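Local coordinates for protein thiamin pyrophosphokinase (Saccharomyces cerevisiae, PDB 1IG0) that catalyses the transfer of pyrophosphate from ATP to thiamine, making thiamine diphosphate and AMP, and works as a homodimer, at residues B[8-21]-B[287-299]. Sequence-based numbering, arbitrary orientation.
Sequences NPERIKIGTDLINI and SNRFVGDNCCFID. With VIB (3-(4-amino-2-methyl-pyrimidin-5-ylmethyl)-5-(2-hydroxy-ethyl)-4-methyl-thiazol-3-ium), chain C.
The Phe297 ring carries Ile19 CD1 over the centre of one face, 3.8 Å from the centroid. The methyl lies only 13° off the ring normal, which qualifies as a CH-pi contact. Ile19 reaches this spot because CG1 sits between the backbone N and the carbonyl carbon (chi1 65°), with CD1 extended beyond it. At the ring edge, near its plane, lies Asn20 O, 3.7 Å from Phe297 CZ, while Ile21 CG1 approaches CE1 obliquely. The Arg289 guanidinium meets the Glu10 carboxylate in a salt bridge, NH1 to OE2 at 3.1 Å. The bond uses the syn side of the carboxylate and runs close to the guanidinium plane, the two planes being 28° apart. Glu10 has a second cationic partner: its OE1 forms a salt bridge with Lys269.

Between these ends the backbones make a single beta bridge, Ile12 with Gly292. Ile12 N donates to Val291 O and Asp293 N to Ile12 O, each at 2.9 Å. The Val291 side chain fits against the same backbone, CB on Glu10 O and CG2 4.0 Å from Ile12 CG1. The loop joining strands 4-7 and 23-26 is thereby laid along the thiamine-binding domain, beside strand 295-300 of its five-stranded mixed sheet. Ser287 and Asn288, at the start of segment 287-299, line the thiamine pocket; thiamine is also hydrogen-bonded to Gln122 O of the second subunit, so the pocket is built from both chains, and Ser287 N bonds to Asp197 of that subunit.

The residues on either side of the bridged Ile12 both reach Asp293: Lys13 NZ forms a salt bridge with OD1 at 2.9 Å, and Arg11 CD lies against OD2. The Arg11 guanidinium itself turns to Glu10 O and Asn245. Ile14 points CD1 at Cys295 SG, 3.5 Å away, and at Phe297 CB; Leu236 of strand 235-238 touches both Ile14 and Cys295.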
loop_
_atom_site.group_PDB
_atom_site.type_symbol
_atom_site.label_atom_id
_atom_site.label_comp_id
_atom_site.label_asym_id
_atom_site.label_seq_id
_atom_site.Cartn_x
_atom_site.Cartn_y
_atom_site.Cartn_z
ATOM N N ASN B 8 -6.136 18.368 19.895
ATOM C CA ASN B 8 -7.213 18.222 20.865
ATOM C C ASN B 8 -6.850 17.333 22.032
ATOM O O ASN B 8 -5.892 16.561 21.971
ATOM C CB ASN B 8 -8.449 17.593 20.210
ATOM C CG ASN B 8 -9.232 18.566 19.373
ATOM O OD1 ASN B 8 -9.648 19.617 19.855
ATOM N ND2 ASN B 8 -9.455 18.217 18.110
ATOM N N PRO B 9 -7.610 17.448 23.133
ATOM C CA PRO B 9 -7.336 16.596 24.289
ATOM C C PRO B 9 -7.813 15.223 23.806
ATOM O O PRO B 9 -8.373 15.122 22.713
ATOM C CB PRO B 9 -8.221 17.195 25.382
ATOM C CG PRO B 9 -9.346 17.834 24.612
ATOM C CD PRO B 9 -8.627 18.466 23.451
ATOM N N GLU B 10 -7.628 14.178 24.600
ATOM C CA GLU B 10 -8.015 12.841 24.158
ATOM C C GLU B 10 -9.493 12.606 23.838
ATOM O O GLU B 10 -9.820 11.725 23.039
ATOM C CB GLU B 10 -7.535 11.807 25.173
ATOM C CG GLU B 10 -6.993 10.544 24.534
ATOM C CD GLU B 10 -5.988 10.835 23.429
ATOM O OE1 GLU B 10 -5.039 11.613 23.659
ATOM O OE2 GLU B 10 -6.149 10.279 22.325
ATOM N N ARG B 11 -10.387 13.378 24.447
ATOM C CA ARG B 11 -11.816 13.211 24.188
ATOM C C ARG B 11 -12.596 14.524 24.158
ATOM O O ARG B 11 -12.517 15.327 25.088
ATOM C CB ARG B 11 -12.439 12.279 25.235
ATOM C CG ARG B 11 -12.048 10.809 25.105
ATOM C CD ARG B 11 -12.792 10.134 23.961
ATOM N NE ARG B 11 -12.475 8.711 23.851
ATOM C CZ ARG B 11 -11.316 8.230 23.411
ATOM N NH1 ARG B 11 -10.350 9.055 23.028
ATOM N NH2 ARG B 11 -11.119 6.920 23.360
ATOM N N ILE B 12 -13.352 14.731 23.084
ATOM C CA ILE B 12 -14.166 15.934 22.934
ATOM C C ILE B 12 -15.511 15.552 22.327
ATOM O O ILE B 12 -15.743 14.396 21.965
ATOM C CB ILE B 12 -13.521 16.966 21.972
ATOM C CG1 ILE B 12 -13.543 16.424 20.537
ATOM C CG2 ILE B 12 -12.092 17.268 22.401
ATOM C CD1 ILE B 12 -13.152 17.445 19.477
ATOM N N LYS B 13 -16.393 16.539 22.224
ATOM C CA LYS B 13 -17.703 16.361 21.619
ATOM C C LYS B 13 -17.753 17.396 20.506
ATOM O O LYS B 13 -17.438 18.565 20.715
ATOM C CB LYS B 13 -18.829 16.646 22.616
ATOM C CG LYS B 13 -19.178 15.499 23.560
ATOM C CD LYS B 13 -20.419 15.854 24.381
ATOM C CE LYS B 13 -20.935 14.678 25.199
ATOM N NZ LYS B 13 -19.926 14.175 26.167
ATOM N N ILE B 14 -18.126 16.962 19.316
ATOM C CA ILE B 14 -18.207 17.876 18.203
ATOM C C ILE B 14 -19.638 18.327 18.138
ATOM O O ILE B 14 -20.514 17.784 18.821
ATOM C CB ILE B 14 -17.812 17.207 16.867
ATOM C CG1 ILE B 14 -18.888 16.198 16.409
ATOM C CG2 ILE B 14 -16.486 16.492 17.034
ATOM C CD1 ILE B 14 -18.564 15.512 15.104
ATOM N N GLY B 15 -19.906 19.352 17.354
ATOM C CA GLY B 15 -21.298 19.781 17.291
ATOM C C GLY B 15 -21.907 19.724 15.878
ATOM O O GLY B 15 -21.392 19.081 15.011
ATOM N N THR B 16 -22.974 20.451 15.611
ATOM C CA THR B 16 -23.595 20.570 14.309
ATOM C C THR B 16 -23.591 22.086 14.070
ATOM O O THR B 16 -24.386 22.636 13.309
ATOM C CB THR B 16 -25.029 20.001 14.361
ATOM O OG1 THR B 16 -25.632 20.277 15.628
ATOM C CG2 THR B 16 -25.039 18.516 14.129
ATOM N N ASP B 17 -22.734 22.727 14.860
ATOM C CA ASP B 17 -22.509 24.173 14.864
ATOM C C ASP B 17 -23.032 24.997 13.677
ATOM O O ASP B 17 -23.950 25.820 13.800
ATOM C CB ASP B 17 -21.008 24.454 15.039
ATOM C CG ASP B 17 -20.462 23.916 16.337
ATOM O OD1 ASP B 17 -21.006 24.309 17.383
ATOM O OD2 ASP B 17 -19.498 23.115 16.316
ATOM N N LEU B 18 -22.433 24.772 12.518
ATOM C CA LEU B 18 -22.827 25.477 11.303
ATOM C C LEU B 18 -22.717 24.502 10.139
ATOM O O LEU B 18 -23.615 24.386 9.298
ATOM C CB LEU B 18 -21.891 26.656 11.046
ATOM C CG LEU B 18 -21.617 27.633 12.192
ATOM C CD1 LEU B 18 -20.459 28.552 11.820
ATOM C CD2 LEU B 18 -22.868 28.441 12.499
ATOM N N ILE B 19 -21.584 23.810 10.122
ATOM C CA ILE B 19 -21.232 22.821 9.115
ATOM C C ILE B 19 -22.405 22.071 8.500
ATOM O O ILE B 19 -23.507 22.034 9.049
ATOM C CB ILE B 19 -20.278 21.774 9.706
ATOM C CG1 ILE B 19 -21.002 20.986 10.802
ATOM C CG2 ILE B 19 -19.047 22.455 10.283
ATOM C CD1 ILE B 19 -20.259 19.753 11.276
ATOM N N ASN B 20 -22.144 21.450 7.355
ATOM C CA ASN B 20 -23.160 20.687 6.652
ATOM C C ASN B 20 -22.714 19.250 6.421
ATOM O O ASN B 20 -21.680 18.992 5.802
ATOM C CB ASN B 20 -23.495 21.363 5.323
ATOM C CG ASN B 20 -24.195 22.692 5.512
ATOM O OD1 ASN B 20 -25.303 22.753 6.047
ATOM N ND2 ASN B 20 -23.550 23.767 5.078
ATOM N N ILE B 21 -23.509 18.321 6.938
ATOM C CA ILE B 21 -23.240 16.898 6.819
ATOM C C ILE B 21 -23.905 16.354 5.570
ATOM O O ILE B 21 -25.128 16.348 5.441
ATOM C CB ILE B 21 -23.767 16.151 8.055
ATOM C CG1 ILE B 21 -23.077 16.703 9.306
ATOM C CG2 ILE B 21 -23.520 14.656 7.917
ATOM C CD1 ILE B 21 -23.717 16.268 10.611
ATOM N N SER B 287 -1.136 8.615 11.307
ATOM C CA SER B 287 -1.057 8.404 12.747
ATOM C C SER B 287 -1.979 9.343 13.519
ATOM O O SER B 287 -1.648 9.791 14.619
ATOM C CB SER B 287 0.381 8.581 13.241
ATOM O OG SER B 287 1.209 7.527 12.781
ATOM N N ASN B 288 -3.130 9.657 12.937
ATOM C CA ASN B 288 -4.092 10.512 13.617
ATOM C C ASN B 288 -4.951 9.526 14.403
ATOM O O ASN B 288 -4.687 8.323 14.384
ATOM C CB ASN B 288 -4.958 11.271 12.609
ATOM C CG ASN B 288 -5.458 12.604 13.150
ATOM O OD1 ASN B 288 -5.800 12.727 14.328
ATOM N ND2 ASN B 288 -5.516 13.606 12.281
ATOM N N ARG B 289 -5.970 10.018 15.096
ATOM C CA ARG B 289 -6.838 9.132 15.859
ATOM C C ARG B 289 -8.123 9.859 16.234
ATOM O O ARG B 289 -8.146 11.084 16.331
ATOM C CB ARG B 289 -6.126 8.649 17.131
ATOM C CG ARG B 289 -6.113 9.670 18.259
ATOM C CD ARG B 289 -5.287 9.205 19.442
ATOM N NE ARG B 289 -3.860 9.243 19.148
ATOM C CZ ARG B 289 -2.957 9.841 19.916
ATOM N NH1 ARG B 289 -3.331 10.457 21.030
ATOM N NH2 ARG B 289 -1.679 9.818 19.570
ATOM N N PHE B 290 -9.193 9.098 16.433
ATOM C CA PHE B 290 -10.479 9.673 16.809
ATOM C C PHE B 290 -10.451 10.130 18.267
ATOM O O PHE B 290 -9.924 9.432 19.134
ATOM C CB PHE B 290 -11.593 8.632 16.652
ATOM C CG PHE B 290 -11.797 8.148 15.244
ATOM C CD1 PHE B 290 -12.054 6.802 14.999
ATOM C CD2 PHE B 290 -11.767 9.030 14.166
ATOM C CE1 PHE B 290 -12.280 6.339 13.707
ATOM C CE2 PHE B 290 -11.992 8.576 12.867
ATOM C CZ PHE B 290 -12.249 7.228 12.638
ATOM N N VAL B 291 -11.013 11.304 18.536
ATOM C CA VAL B 291 -11.085 11.816 19.900
ATOM C C VAL B 291 -12.531 12.176 20.207
ATOM O O VAL B 291 -12.895 12.412 21.358
ATOM C CB VAL B 291 -10.187 13.056 20.114
ATOM C CG1 VAL B 291 -8.731 12.660 19.962
ATOM C CG2 VAL B 291 -10.559 14.159 19.133
ATOM N N GLY B 292 -13.353 12.222 19.163
ATOM C CA GLY B 292 -14.758 12.523 19.354
ATOM C C GLY B 292 -15.376 11.368 20.117
ATOM O O GLY B 292 -15.145 10.207 19.779
ATOM N N ASP B 293 -16.146 11.680 21.154
ATOM C CA ASP B 293 -16.792 10.658 21.974
ATOM C C ASP B 293 -17.475 9.564 21.162
ATOM O O ASP B 293 -17.235 8.375 21.381
ATOM C CB ASP B 293 -17.838 11.298 22.891
ATOM C CG ASP B 293 -17.261 11.757 24.211
ATOM O OD1 ASP B 293 -17.999 12.423 24.968
ATOM O OD2 ASP B 293 -16.086 11.448 24.498
ATOM N N ASN B 294 -18.320 9.971 20.221
ATOM C CA ASN B 294 -19.072 9.017 19.416
ATOM C C ASN B 294 -19.054 9.265 17.910
ATOM O O ASN B 294 -19.705 8.535 17.161
ATOM C CB ASN B 294 -20.526 9.006 19.878
ATOM C CG ASN B 294 -21.177 10.369 19.750
ATOM O OD1 ASN B 294 -20.932 11.265 20.558
ATOM N ND2 ASN B 294 -21.996 10.539 18.719
ATOM N N CYS B 295 -18.337 10.288 17.459
ATOM C CA CYS B 295 -18.289 10.564 16.029
ATOM C C CYS B 295 -17.188 11.533 15.619
ATOM O O CYS B 295 -16.701 12.326 16.425
ATOM C CB CYS B 295 -19.646 11.092 15.547
ATOM S SG CYS B 295 -20.193 12.629 16.323
ATOM N N CYS B 296 -16.802 11.445 14.350
ATOM C CA CYS B 296 -15.766 12.289 13.775
ATOM C C CYS B 296 -16.270 12.839 12.445
ATOM O O CYS B 296 -16.867 12.109 11.652
ATOM C CB CYS B 296 -14.493 11.470 13.556
ATOM S SG CYS B 296 -13.166 12.359 12.733
ATOM N N PHE B 297 -16.032 14.123 12.206
ATOM C CA PHE B 297 -16.472 14.772 10.977
ATOM C C PHE B 297 -15.287 15.123 10.089
ATOM O O PHE B 297 -14.319 15.732 10.544
ATOM C CB PHE B 297 -17.254 16.045 11.313
ATOM C CG PHE B 297 -17.741 16.804 10.108
ATOM C CD1 PHE B 297 -18.728 16.274 9.281
ATOM C CD2 PHE B 297 -17.216 18.059 9.809
ATOM C CE1 PHE B 297 -19.190 16.987 8.173
ATOM C CE2 PHE B 297 -17.668 18.781 8.705
ATOM C CZ PHE B 297 -18.657 18.245 7.885
ATOM N N ILE B 298 -15.365 14.729 8.822
ATOM C CA ILE B 298 -14.306 15.017 7.863
ATOM C C ILE B 298 -14.912 15.633 6.609
ATOM O O ILE B 298 -15.761 15.026 5.957
ATOM C CB ILE B 298 -13.530 13.739 7.479
ATOM C CG1 ILE B 298 -12.820 13.180 8.714
ATOM C CG2 ILE B 298 -12.509 14.052 6.384
ATOM C CD1 ILE B 298 -12.136 11.847 8.492
ATOM N N ASP B 299 -14.471 16.844 6.282
ATOM C CA ASP B 299 -14.974 17.561 5.117
ATOM C C ASP B 299 -13.841 17.865 4.145
ATOM O O ASP B 299 -13.009 18.738 4.399
ATOM C CB ASP B 299 -15.639 18.866 5.562
ATOM C CG ASP B 299 -16.275 19.624 4.412
ATOM O OD1 ASP B 299 -16.134 19.184 3.253
ATOM O OD2 ASP B 299 -16.918 20.664 4.669
HETATM C CM2 VIB C . -2.614 16.972 10.689
HETATM N N4A VIB C . 0.715 15.807 14.169
HETATM C CM4 VIB C . 1.309 11.041 15.885
HETATM O O1 VIB C . 4.263 9.069 12.768
HETATM C C7 VIB C . 4.077 8.865 14.172
HETATM C C6 VIB C . 4.114 10.232 14.905
HETATM C C2 VIB C . 2.035 12.791 12.818
HETATM S S1 VIB C . 3.655 12.042 12.663
HETATM C C5 VIB C . 3.189 11.220 14.200
HETATM C C4 VIB C . 1.946 11.585 14.615
HETATM N N3 VIB C . 1.377 12.436 13.833
HETATM C C7A VIB C . 0.015 12.991 14.070
HETATM C C4A VIB C . -0.293 15.391 13.276
HETATM N N3A VIB C . -0.932 16.348 12.458
HETATM C C2A VIB C . -1.937 15.953 11.561
HETATM N N1A VIB C . -2.308 14.598 11.488
HETATM C C6A VIB C . -1.673 13.639 12.303
HETATM C C5A VIB C . -0.665 14.029 13.203
#